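Local coordinates for beta-N-acetylglucosaminidase-like protein Glycoside hydrolase family 20 (Flavobacterium johnsoniae, PDB 6YHH) that probably acts as a chitobiase, a family 20 beta-N-acetylhexosaminidase that removes terminal N-acetylglucosamine from chitin fragments, at residues 570-573 with 574-578; 197-200 with 201-205; 217-220 with 221-225. All coordinates share one frame; numbering follows the deposited sequence.

Contact 1 of 3, residues 570-573 with 574-578; sequences FDEA and VSQYL
Val574 lays one methyl on the ring of Phe570, one helical turn earlier in helix 565-579. The branch that touches is CG2, 3.7 Å from the centroid of the Phe570 ring and 18° off its normal, a CH-pi contact over the face, shifted toward the rim so that CG2 comes closest to CZ, at 3.5 Å. With CG anti to the backbone N (chi1 -175°), the Phe570 ring is carried alongside the next turn, where it presents a face to Val574. On the exposed side, Glu572 and Gln576 pair in the same i to i+4 spacing: Gln576 NE2 donates to Glu572 OE2 at 2.9 Å. Both chains bend at chi2 to bring their ends together, and the carboxylate and amide planes stand 52° apart, with the amide nitrogen meeting OE2 from above the carboxylate plane. Behind these side chains runs regular helical bonding, such as Val574 N to Phe570 O at 2.7 Å. Phe570 also meets Phe592 and Trp596 of helix 583-607 edge-to-face, and Val574 rests on Leu671 of helix 665-671. The buried face thus rests on dispersion and aromatic contacts, while the exposed Glu572-Gln576 pair adds one polar bond on the outer side.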
loop_
_atom_site.group_PDB
_atom_site.type_symbol
_atom_site.label_atom_id
_atom_site.label_comp_id
_atom_site.label_asym_id
_atom_site.label_seq_id
_atom_site.Cartn_x
_atom_site.Cartn_y
_atom_site.Cartn_z
ATOM N N PHE A 570 25.423 -18.408 -6.390
ATOM C CA PHE A 570 26.015 -19.700 -6.125
ATOM C C PHE A 570 26.282 -20.450 -7.384
ATOM O O PHE A 570 27.389 -21.009 -7.647
ATOM C CB PHE A 570 25.123 -20.519 -5.186
ATOM C CG PHE A 570 25.743 -21.824 -4.779
ATOM C CD1 PHE A 570 26.926 -21.873 -4.017
ATOM C CD2 PHE A 570 25.162 -23.059 -5.128
ATOM C CE1 PHE A 570 27.439 -23.114 -3.608
ATOM C CE2 PHE A 570 25.686 -24.260 -4.751
ATOM C CZ PHE A 570 26.892 -24.283 -3.995
ATOM N N ASP A 571 25.264 -20.469 -8.258
ATOM C CA ASP A 571 25.399 -21.194 -9.487
ATOM C C ASP A 571 26.637 -20.697 -10.280
ATOM O O ASP A 571 27.363 -21.544 -10.857
ATOM C CB ASP A 571 24.171 -20.917 -10.366
ATOM C CG ASP A 571 22.897 -21.672 -9.908
ATOM O OD1 ASP A 571 22.962 -22.617 -9.131
ATOM O OD2 ASP A 571 21.826 -21.265 -10.420
ATOM N N GLU A 572 26.796 -19.391 -10.313
ATOM C CA GLU A 572 27.905 -18.705 -11.028
ATOM C C GLU A 572 29.208 -19.110 -10.362
ATOM O O GLU A 572 30.189 -19.505 -11.058
ATOM C CB GLU A 572 27.732 -17.193 -11.007
ATOM C CG GLU A 572 28.930 -16.391 -11.588
ATOM C CD GLU A 572 29.155 -16.648 -13.089
ATOM O OE1 GLU A 572 28.272 -17.301 -13.764
ATOM O OE2 GLU A 572 30.254 -16.210 -13.595
ATOM N N ALA A 573 29.256 -19.053 -9.040
ATOM C CA ALA A 573 30.479 -19.416 -8.337
ATOM C C ALA A 573 30.840 -20.878 -8.581
ATOM O O ALA A 573 32.045 -21.226 -8.771
ATOM C CB ALA A 573 30.338 -19.122 -6.850
ATOM N N VAL A 574 29.855 -21.782 -8.555
ATOM C CA VAL A 574 30.123 -23.200 -8.814
ATOM C C VAL A 574 30.650 -23.462 -10.253
ATOM O O VAL A 574 31.611 -24.227 -10.482
ATOM C CB VAL A 574 28.906 -24.065 -8.496
ATOM C CG1 VAL A 574 29.036 -25.491 -9.068
ATOM C CG2 VAL A 574 28.743 -24.084 -6.982
ATOM N N SER A 575 30.024 -22.805 -11.204
ATOM C CA SER A 575 30.452 -22.917 -12.640
ATOM C C SER A 575 31.861 -22.424 -12.797
ATOM O O SER A 575 32.681 -23.153 -13.392
ATOM C CB SER A 575 29.576 -22.129 -13.574
ATOM O OG SER A 575 28.276 -22.746 -13.645
ATOM N N GLN A 576 32.158 -21.299 -12.183
ATOM C CA GLN A 576 33.538 -20.734 -12.348
ATOM C C GLN A 576 34.564 -21.670 -11.719
ATOM O O GLN A 576 35.629 -21.924 -12.344
ATOM C CB GLN A 576 33.668 -19.420 -11.687
ATOM C CG GLN A 576 32.891 -18.346 -12.356
ATOM C CD GLN A 576 33.554 -17.872 -13.615
ATOM O OE1 GLN A 576 34.787 -17.955 -13.774
ATOM N NE2 GLN A 576 32.761 -17.312 -14.503
ATOM N N TYR A 577 34.250 -22.171 -10.523
ATOM C CA TYR A 577 35.133 -23.105 -9.844
ATOM C C TYR A 577 35.332 -24.360 -10.626
ATOM O O TYR A 577 36.499 -24.832 -10.741
ATOM C CB TYR A 577 34.636 -23.382 -8.373
ATOM C CG TYR A 577 35.311 -24.534 -7.677
ATOM C CD1 TYR A 577 36.664 -24.438 -7.237
ATOM C CD2 TYR A 577 34.688 -25.722 -7.502
ATOM C CE1 TYR A 577 37.269 -25.491 -6.611
ATOM C CE2 TYR A 577 35.322 -26.778 -6.851
ATOM C CZ TYR A 577 36.604 -26.641 -6.442
ATOM O OH TYR A 577 37.267 -27.703 -5.844
ATOM N N LEU A 578 34.257 -24.984 -11.196
ATOM C CA LEU A 578 34.483 -26.282 -11.810
ATOM C C LEU A 578 35.326 -26.118 -13.069
ATOM O O LEU A 578 36.079 -27.043 -13.396
ATOM C CB LEU A 578 33.192 -26.969 -12.199
ATOM C CG LEU A 578 32.402 -27.424 -10.974
ATOM C CD1 LEU A 578 31.002 -27.840 -11.441
ATOM C CD2 LEU A 578 33.126 -28.544 -10.288
#

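Contact 2 of 3, residues 197-200 with 201-205; sequences KLIE and LASDG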
loop_
_atom_site.group_PDB
_atom_site.type_symbol
_atom_site.label_atom_id
_atom_site.label_comp_id
_atom_site.label_asym_id
_atom_site.label_seq_id
_atom_site.Cartn_x
_atom_site.Cartn_y
_atom_site.Cartn_z
ATOM N N LYS A 197 -28.408 -9.426 -8.534
ATOM C CA LYS A 197 -28.120 -10.692 -7.951
ATOM C C LYS A 197 -26.643 -11.091 -8.154
ATOM O O LYS A 197 -26.094 -11.856 -7.365
ATOM C CB LYS A 197 -28.990 -11.777 -8.476
ATOM C CG LYS A 197 -30.436 -11.696 -7.917
ATOM C CD LYS A 197 -31.263 -12.949 -8.253
ATOM C CE LYS A 197 -31.638 -13.151 -9.712
ATOM N NZ LYS A 197 -32.104 -14.529 -10.053
ATOM N N LEU A 198 -26.050 -10.599 -9.218
ATOM C CA LEU A 198 -24.603 -10.941 -9.436
ATOM C C LEU A 198 -23.710 -10.355 -8.331
ATOM O O LEU A 198 -22.724 -11.002 -7.930
ATOM C CB LEU A 198 -24.167 -10.480 -10.803
ATOM C CG LEU A 198 -24.659 -11.352 -11.965
ATOM C CD1 LEU A 198 -24.607 -10.593 -13.259
ATOM C CD2 LEU A 198 -23.928 -12.714 -12.062
ATOM N N ILE A 199 -24.085 -9.204 -7.826
ATOM C CA ILE A 199 -23.363 -8.597 -6.679
ATOM C C ILE A 199 -23.788 -9.268 -5.369
ATOM O O ILE A 199 -22.987 -9.602 -4.492
ATOM C CB ILE A 199 -23.522 -7.061 -6.669
ATOM C CG1 ILE A 199 -22.847 -6.493 -7.897
ATOM C CG2 ILE A 199 -22.960 -6.493 -5.356
ATOM C CD1 ILE A 199 -21.355 -6.882 -8.013
ATOM N N GLU A 200 -25.119 -9.389 -5.169
ATOM C CA GLU A 200 -25.617 -9.925 -3.948
ATOM C C GLU A 200 -25.143 -11.325 -3.649
ATOM O O GLU A 200 -24.736 -11.639 -2.484
ATOM C CB GLU A 200 -27.163 -9.938 -4.011
ATOM C CG GLU A 200 -27.836 -10.343 -2.716
ATOM C CD GLU A 200 -29.316 -10.799 -2.895
ATOM O OE1 GLU A 200 -29.918 -10.857 -4.009
ATOM O OE2 GLU A 200 -29.885 -11.140 -1.828
ATOM N N LEU A 201 -25.183 -12.170 -4.663
ATOM C CA LEU A 201 -25.028 -13.610 -4.512
ATOM C C LEU A 201 -23.692 -14.151 -5.031
ATOM O O LEU A 201 -23.352 -15.269 -4.705
ATOM C CB LEU A 201 -26.155 -14.347 -5.231
ATOM C CG LEU A 201 -27.577 -14.046 -4.703
ATOM C CD1 LEU A 201 -28.562 -14.828 -5.514
ATOM C CD2 LEU A 201 -27.693 -14.332 -3.205
ATOM N N ALA A 202 -23.005 -13.396 -5.875
ATOM C CA ALA A 202 -21.836 -13.958 -6.598
ATOM C C ALA A 202 -20.554 -13.150 -6.381
ATOM O O ALA A 202 -19.612 -13.302 -7.203
ATOM C CB ALA A 202 -22.159 -14.098 -8.100
ATOM N N SER A 203 -20.506 -12.268 -5.391
ATOM C CA SER A 203 -19.322 -11.408 -5.182
ATOM C C SER A 203 -18.680 -11.417 -3.782
ATOM O O SER A 203 -17.587 -10.892 -3.630
ATOM C CB SER A 203 -19.585 -9.924 -5.499
ATOM O OG SER A 203 -20.331 -9.313 -4.460
ATOM N N ASP A 204 -19.388 -11.896 -2.766
ATOM C CA ASP A 204 -18.976 -11.771 -1.342
ATOM C C ASP A 204 -18.794 -10.302 -0.957
ATOM O O ASP A 204 -18.110 -9.959 0.005
ATOM C CB ASP A 204 -17.659 -12.530 -1.046
ATOM C CG ASP A 204 -17.754 -14.005 -1.260
ATOM O OD1 ASP A 204 -18.708 -14.640 -0.755
ATOM O OD2 ASP A 204 -16.821 -14.549 -1.937
ATOM N N GLY A 205 -19.446 -9.419 -1.684
ATOM C CA GLY A 205 -19.266 -7.966 -1.443
ATOM C C GLY A 205 -18.032 -7.324 -1.973
ATOM O O GLY A 205 -17.805 -6.151 -1.666
HETATM O O HOH W 1 -22.098 -12.740 -2.666
#
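Ser203 OG is held from two directions: it donates to Ile199 O at 2.7 Å and accepts from Gly205 N at 2.9 Å. The first bond lies in the carbonyl plane, on a lone pair of Ile199 O; the hydroxyl thereby takes the place of a backbone N-H for a carbonyl near the end of helix 197-202. With chi1 at 76°, OG sits between the serine's own backbone N and carbonyl carbon, from where it can serve both the helix behind and the turn ahead. A water continues the bridging: it donates to Glu200 O at 2.9 Å and accepts from Asp204 N at 2.8 Å, tying the next carbonyl to the turn. The helical bonding itself fades here. Leu201 N still reaches Lys197 O at 2.9 Å, but the bond from Ala202 N to Leu198 O is weak, 3.2 Å with an N-H...O angle of 128°, and Ala202 CB lies just as near Leu198 O. On the outer side, Glu200 and Leu201 run side by side and point the same way, Leu201 CD2 lying 3.9 Å from Glu200 CD. Leu198, Ile199 and Ala202 pack on Trp188, and Asp204, whose carboxylate forms a salt bridge with Arg275, packs against Phe64 of the second subunit. Gly205 follows with a positive phi of 78°, at backbone angles that suit glycine. Together the serine and glycine form an ST turn, here closing the C-terminal end of a short helix in the family 20 catalytic domain.

Contact 3 of 3, residues 217-220 with 221-225; sequences VKYA and DERGI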
loop_
_atom_site.group_PDB
_atom_site.type_symbol
_atom_site.label_atom_id
_atom_site.label_comp_id
_atom_site.label_asym_id
_atom_site.label_seq_id
_atom_site.Cartn_x
_atom_site.Cartn_y
_atom_site.Cartn_z
ATOM N N VAL A 217 -10.644 3.539 -15.916
ATOM C CA VAL A 217 -10.486 3.718 -17.391
ATOM C C VAL A 217 -9.780 5.049 -17.621
ATOM O O VAL A 217 -8.851 5.148 -18.391
ATOM C CB VAL A 217 -11.866 3.648 -18.070
ATOM C CG1 VAL A 217 -11.836 4.266 -19.449
ATOM C CG2 VAL A 217 -12.367 2.209 -18.133
ATOM N N LYS A 218 -10.220 6.108 -16.927
ATOM C CA LYS A 218 -9.596 7.444 -17.075
ATOM C C LYS A 218 -8.164 7.444 -16.636
ATOM O O LYS A 218 -7.303 7.991 -17.326
ATOM C CB LYS A 218 -10.356 8.501 -16.289
ATOM C CG LYS A 218 -11.714 8.804 -16.810
ATOM C CD LYS A 218 -12.437 9.993 -16.122
ATOM C CE LYS A 218 -13.912 10.028 -16.412
ATOM N NZ LYS A 218 -14.535 11.328 -15.985
ATOM N N TYR A 219 -7.889 6.781 -15.509
ATOM C CA TYR A 219 -6.548 6.740 -14.924
ATOM C C TYR A 219 -5.637 6.067 -15.939
ATOM O O TYR A 219 -4.505 6.507 -16.195
ATOM C CB TYR A 219 -6.613 5.910 -13.626
ATOM C CG TYR A 219 -5.411 5.910 -12.770
ATOM C CD1 TYR A 219 -4.372 5.051 -12.988
ATOM C CD2 TYR A 219 -5.310 6.782 -11.674
ATOM C CE1 TYR A 219 -3.260 5.048 -12.155
ATOM C CE2 TYR A 219 -4.212 6.813 -10.855
ATOM C CZ TYR A 219 -3.186 5.919 -11.060
ATOM O OH TYR A 219 -2.059 5.949 -10.227
ATOM N N ALA A 220 -6.123 4.988 -16.521
ATOM C CA ALA A 220 -5.363 4.234 -17.544
ATOM C C ALA A 220 -5.092 5.111 -18.798
ATOM O O ALA A 220 -4.019 5.132 -19.362
ATOM C CB ALA A 220 -6.061 2.951 -17.963
ATOM N N ASP A 221 -6.117 5.775 -19.246
ATOM C CA ASP A 221 -6.111 6.632 -20.488
ATOM C C ASP A 221 -5.107 7.756 -20.308
ATOM O O ASP A 221 -4.275 8.000 -21.201
ATOM C CB ASP A 221 -7.585 7.153 -20.717
ATOM C CG ASP A 221 -7.710 8.121 -21.869
ATOM O OD1 ASP A 221 -6.758 8.946 -22.073
ATOM O OD2 ASP A 221 -8.810 8.053 -22.487
ATOM N N GLU A 222 -5.085 8.360 -19.134
ATOM C CA GLU A 222 -4.118 9.365 -18.804
ATOM C C GLU A 222 -2.697 8.840 -18.937
ATOM O O GLU A 222 -1.783 9.606 -19.193
ATOM C CB GLU A 222 -4.351 9.924 -17.378
ATOM C CG GLU A 222 -5.562 10.833 -17.271
ATOM C CD GLU A 222 -5.299 12.231 -17.815
ATOM O OE1 GLU A 222 -4.650 13.006 -17.109
ATOM O OE2 GLU A 222 -5.681 12.493 -18.973
ATOM N N ARG A 223 -2.533 7.520 -18.743
ATOM C CA ARG A 223 -1.194 6.894 -18.812
ATOM C C ARG A 223 -0.968 6.106 -20.064
ATOM O O ARG A 223 0.019 5.360 -20.201
ATOM C CB ARG A 223 -1.057 6.014 -17.555
ATOM C CG ARG A 223 -0.858 6.871 -16.329
ATOM C CD ARG A 223 -1.280 6.146 -15.011
ATOM N NE ARG A 223 -1.152 6.945 -13.813
ATOM C CZ ARG A 223 -1.995 7.920 -13.456
ATOM N NH1 ARG A 223 -3.100 8.197 -14.151
ATOM N NH2 ARG A 223 -1.791 8.603 -12.365
ATOM N N GLY A 224 -1.780 6.373 -21.111
ATOM C CA GLY A 224 -1.621 5.782 -22.415
ATOM C C GLY A 224 -1.995 4.324 -22.610
ATOM O O GLY A 224 -1.558 3.663 -23.580
ATOM N N ILE A 225 -2.821 3.845 -21.688
ATOM C CA ILE A 225 -3.199 2.416 -21.583
ATOM C C ILE A 225 -4.678 2.147 -21.933
ATOM O O ILE A 225 -5.586 2.798 -21.431
ATOM C CB ILE A 225 -2.866 1.933 -20.157
ATOM C CG1 ILE A 225 -1.336 2.086 -19.873
ATOM C CG2 ILE A 225 -3.350 0.493 -19.934
ATOM C CD1 ILE A 225 -1.046 2.050 -18.391
HETATM O O HOH W 2 -8.220 3.487 -20.648
#
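Arg223 folds back along the end of helix 210-222 to lie on the ring of Tyr219. Its CB passes 3.6 Å from Ala220 O, and CG lies near Tyr219 O. The chain then runs extended to NE, bringing CD to 3.6 Å from Tyr219 CE1 and NE still closer to that same ring carbon, at 3.3 Å. The guanidinium settles flat over the Tyr219 ring, with CZ 3.4 Å from the ring centroid and the planes only 5° apart, a stacked cation-pi pair. NH2 lies over Tyr219 CZ, while NH1, over the middle of the ring, also donates to Tyr219 O at 3.0 Å, which helps fix the rotation of the guanidinium. The backbone closes the helix with a Schellman motif: Ile225 N donates to Ala220 O at 2.9 Å, Gly224 N to Asp221 O at 3.0 Å, and Gly224 takes the positive phi. Ala220 O is gripped twice, by Ile225 N and Arg223 N from opposite faces of its carbonyl plane. Asp168 of helix 160-172 receives both Arg223 NE, in a salt bridge, and Tyr219 OH. Ala220 and Ile225 pack on Leu167 of that helix, and Val217 and Ala220 on Ile227, where the chain enters strand 226-230.

From the N terminus the order is contact 2, contact 3, contact 1; each is a local turn within one continuous stretch; they follow in series, and none nests or crosses. Contact 2 ends helix 197-202 and contact 3 ends helix 210-222, the next helix along; their centres lie about 28 Å apart within the catalytic domain. Contact 2 joins its helix to strand 187-188 and helix 238-243, whereas 217-225 leads into strand 226-230 beside helix 160-172 and, by the salt bridge of Asp221 with Arg40, ties to N-terminal helix 40-56. Contact 1, within helix 565-579, belongs to the C-terminal helical region, on the opposite side of the chain's centre, about 55 Å from contact 2 between centres.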